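Local coordinates for UDP-N-acetylmuramate--L-alanine ligase (Thermotoga maritima, PDB 1J6U), which catalyses the ATP-dependent joining of L-alanine to UDP-N-acetylmuramate, a cytoplasmic step of peptidoglycan biosynthesis, at residues 23-28 / 99-104. Numbering follows the deposited sequence.
Sequences IGMSAV and ENRLHY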
loop_
_atom_site.group_PDB
_atom_site.type_symbol
_atom_site.label_atom_id
_atom_site.label_comp_id
_atom_site.label_asym_id
_atom_site.label_seq_id
_atom_site.Cartn_x
_atom_site.Cartn_y
_atom_site.Cartn_z
ATOM N N ILE A 23 -1.984 -5.715 -7.971
ATOM C CA ILE A 23 -2.959 -5.054 -7.136
ATOM C C ILE A 23 -3.720 -3.973 -7.938
ATOM O O ILE A 23 -4.961 -3.912 -7.888
ATOM C CB ILE A 23 -2.290 -4.462 -5.891
ATOM C CG1 ILE A 23 -3.366 -4.164 -4.865
ATOM C CG2 ILE A 23 -1.458 -3.231 -6.232
ATOM C CD1 ILE A 23 -3.849 -5.456 -4.221
ATOM N N GLY A 24 -2.976 -3.163 -8.703
ATOM C CA GLY A 24 -3.575 -2.112 -9.531
ATOM C C GLY A 24 -4.581 -2.642 -10.553
ATOM O O GLY A 24 -5.778 -2.295 -10.568
HETATM N N MSE A 25 -4.083 -3.524 -11.403
HETATM C CA MSE A 25 -4.884 -4.123 -12.412
HETATM C C MSE A 25 -6.074 -4.889 -11.907
HETATM O O MSE A 25 -7.139 -4.803 -12.523
HETATM C CB MSE A 25 -4.017 -5.037 -13.276
HETATM C CG MSE A 25 -3.188 -4.226 -14.229
HETATM SE SE MSE A 25 -4.281 -3.525 -15.701
HETATM C CE MSE A 25 -4.122 -5.120 -16.815
ATOM N N SER A 26 -5.932 -5.652 -10.820
ATOM C CA SER A 26 -7.112 -6.416 -10.385
ATOM C C SER A 26 -8.244 -5.484 -9.970
ATOM O O SER A 26 -9.415 -5.817 -10.161
ATOM C CB SER A 26 -6.789 -7.404 -9.244
ATOM O OG SER A 26 -5.986 -6.820 -8.235
ATOM N N ALA A 27 -7.891 -4.313 -9.435
ATOM C CA ALA A 27 -8.917 -3.361 -9.006
ATOM C C ALA A 27 -9.747 -2.899 -10.197
ATOM O O ALA A 27 -11.001 -2.907 -10.161
ATOM C CB ALA A 27 -8.282 -2.172 -8.329
ATOM N N VAL A 28 -9.039 -2.512 -11.255
ATOM C CA VAL A 28 -9.684 -2.053 -12.471
ATOM C C VAL A 28 -10.473 -3.223 -13.072
ATOM O O VAL A 28 -11.595 -3.032 -13.537
ATOM C CB VAL A 28 -8.648 -1.518 -13.478
ATOM C CG1 VAL A 28 -9.332 -1.077 -14.744
ATOM C CG2 VAL A 28 -7.886 -0.369 -12.865
ATOM N N GLU A 99 -4.768 -0.699 -24.345
ATOM C CA GLU A 99 -4.645 0.452 -23.499
ATOM C C GLU A 99 -3.820 0.185 -22.267
ATOM O O GLU A 99 -3.687 -0.970 -21.829
ATOM C CB GLU A 99 -6.012 0.957 -23.130
ATOM C CG GLU A 99 -6.029 2.436 -23.211
ATOM C CD GLU A 99 -7.377 2.927 -23.583
ATOM O OE1 GLU A 99 -7.962 2.319 -24.516
ATOM O OE2 GLU A 99 -7.835 3.910 -22.946
ATOM N N ASN A 100 -3.231 1.261 -21.747
ATOM C CA ASN A 100 -2.405 1.213 -20.540
ATOM C C ASN A 100 -3.246 1.454 -19.296
ATOM O O ASN A 100 -4.140 2.302 -19.296
ATOM C CB ASN A 100 -1.280 2.235 -20.646
ATOM C CG ASN A 100 -0.259 1.840 -21.724
ATOM O OD1 ASN A 100 0.331 0.755 -21.662
ATOM N ND2 ASN A 100 -0.065 2.702 -22.719
ATOM N N ARG A 101 -2.966 0.674 -18.257
ATOM C CA ARG A 101 -3.659 0.731 -16.975
ATOM C C ARG A 101 -4.066 2.143 -16.510
ATOM O O ARG A 101 -5.256 2.451 -16.429
ATOM C CB ARG A 101 -2.777 0.067 -15.913
ATOM C CG ARG A 101 -3.454 -0.207 -14.555
ATOM C CD ARG A 101 -2.455 -0.843 -13.555
ATOM N NE ARG A 101 -1.206 -0.070 -13.487
ATOM C CZ ARG A 101 -0.027 -0.551 -13.068
ATOM N NH1 ARG A 101 1.066 0.227 -13.044
ATOM N NH2 ARG A 101 0.072 -1.817 -12.671
ATOM N N LEU A 102 -3.086 3.008 -16.255
ATOM C CA LEU A 102 -3.368 4.339 -15.725
ATOM C C LEU A 102 -4.263 5.121 -16.618
ATOM O O LEU A 102 -5.270 5.685 -16.178
ATOM C CB LEU A 102 -2.098 5.148 -15.503
ATOM C CG LEU A 102 -1.900 5.751 -14.121
ATOM C CD1 LEU A 102 -1.068 6.998 -14.286
ATOM C CD2 LEU A 102 -3.249 6.056 -13.445
ATOM N N HIS A 103 -3.875 5.158 -17.881
ATOM C CA HIS A 103 -4.633 5.873 -18.886
ATOM C C HIS A 103 -6.075 5.366 -18.944
ATOM O O HIS A 103 -7.005 6.151 -19.044
ATOM C CB HIS A 103 -3.971 5.699 -20.252
ATOM C CG HIS A 103 -4.661 6.454 -21.332
ATOM N ND1 HIS A 103 -4.352 7.763 -21.633
ATOM C CD2 HIS A 103 -5.721 6.126 -22.109
ATOM C CE1 HIS A 103 -5.195 8.212 -22.546
ATOM N NE2 HIS A 103 -6.036 7.239 -22.850
ATOM N N TYR A 104 -6.262 4.052 -18.888
ATOM C CA TYR A 104 -7.603 3.477 -18.943
ATOM C C TYR A 104 -8.379 3.848 -17.673
ATOM O O TYR A 104 -9.587 4.115 -17.695
ATOM C CB TYR A 104 -7.516 1.968 -19.047
ATOM C CG TYR A 104 -8.863 1.309 -19.140
ATOM C CD1 TYR A 104 -9.634 1.409 -20.305
ATOM C CD2 TYR A 104 -9.366 0.557 -18.071
ATOM C CE1 TYR A 104 -10.871 0.759 -20.409
ATOM C CE2 TYR A 104 -10.597 -0.083 -18.162
ATOM C CZ TYR A 104 -11.338 0.018 -19.333
ATOM O OH TYR A 104 -12.529 -0.643 -19.420
HETATM O O HOH W 1 -1.224 -3.741 -11.352
#
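One water joins the first turn of helix 23-34 to R101: it accepts a hydrogen bond from the backbone N of M25 at 2.9 Å and a weak one from R101 NH2 at 2.7 Å. The amide of M25 is thus satisfied in the first turn, which has no preceding helical carbonyls to receive its N-H groups. R101 runs straight out from helix 101-112, with CG anti to the backbone N (chi1 -169°), then bends at chi3 (50°), which turns the guanidinium toward the water. Its other terminal nitrogen, NH1, makes a salt bridge to E174, so each terminal nitrogen has a partner, one of them weakly held. The aliphatic part of the same side chain packs on selenomethionine M25: CD lies 3.5 Å from M25 CG, and R101 CG is 3.6 Å from the selenium, the two chains crossing at a slant. G24 borders this packing through its backbone, and a CB modelled on it would come 3.3 Å from R101 CD, a tight fit. With R101 cut back to alanine, E174 would probably lose this charged partner, the water the N-H of R101, and M25 some of its cover. One helical turn further on, V28 CG1 meets the Y104 ring at its edge, in the ring plane, 3.7 Å from CD2. F17 of strand 14-18 touches M25 and V28, and I76 of the adjacent parallel strand 74-77 touches M25 and Y104. The glycine-rich turn after strand 14-18 and G24 in the following helix form a GxGxxG-like pattern, consistent with the Rossmann-type N-terminal domain of Mur ligases.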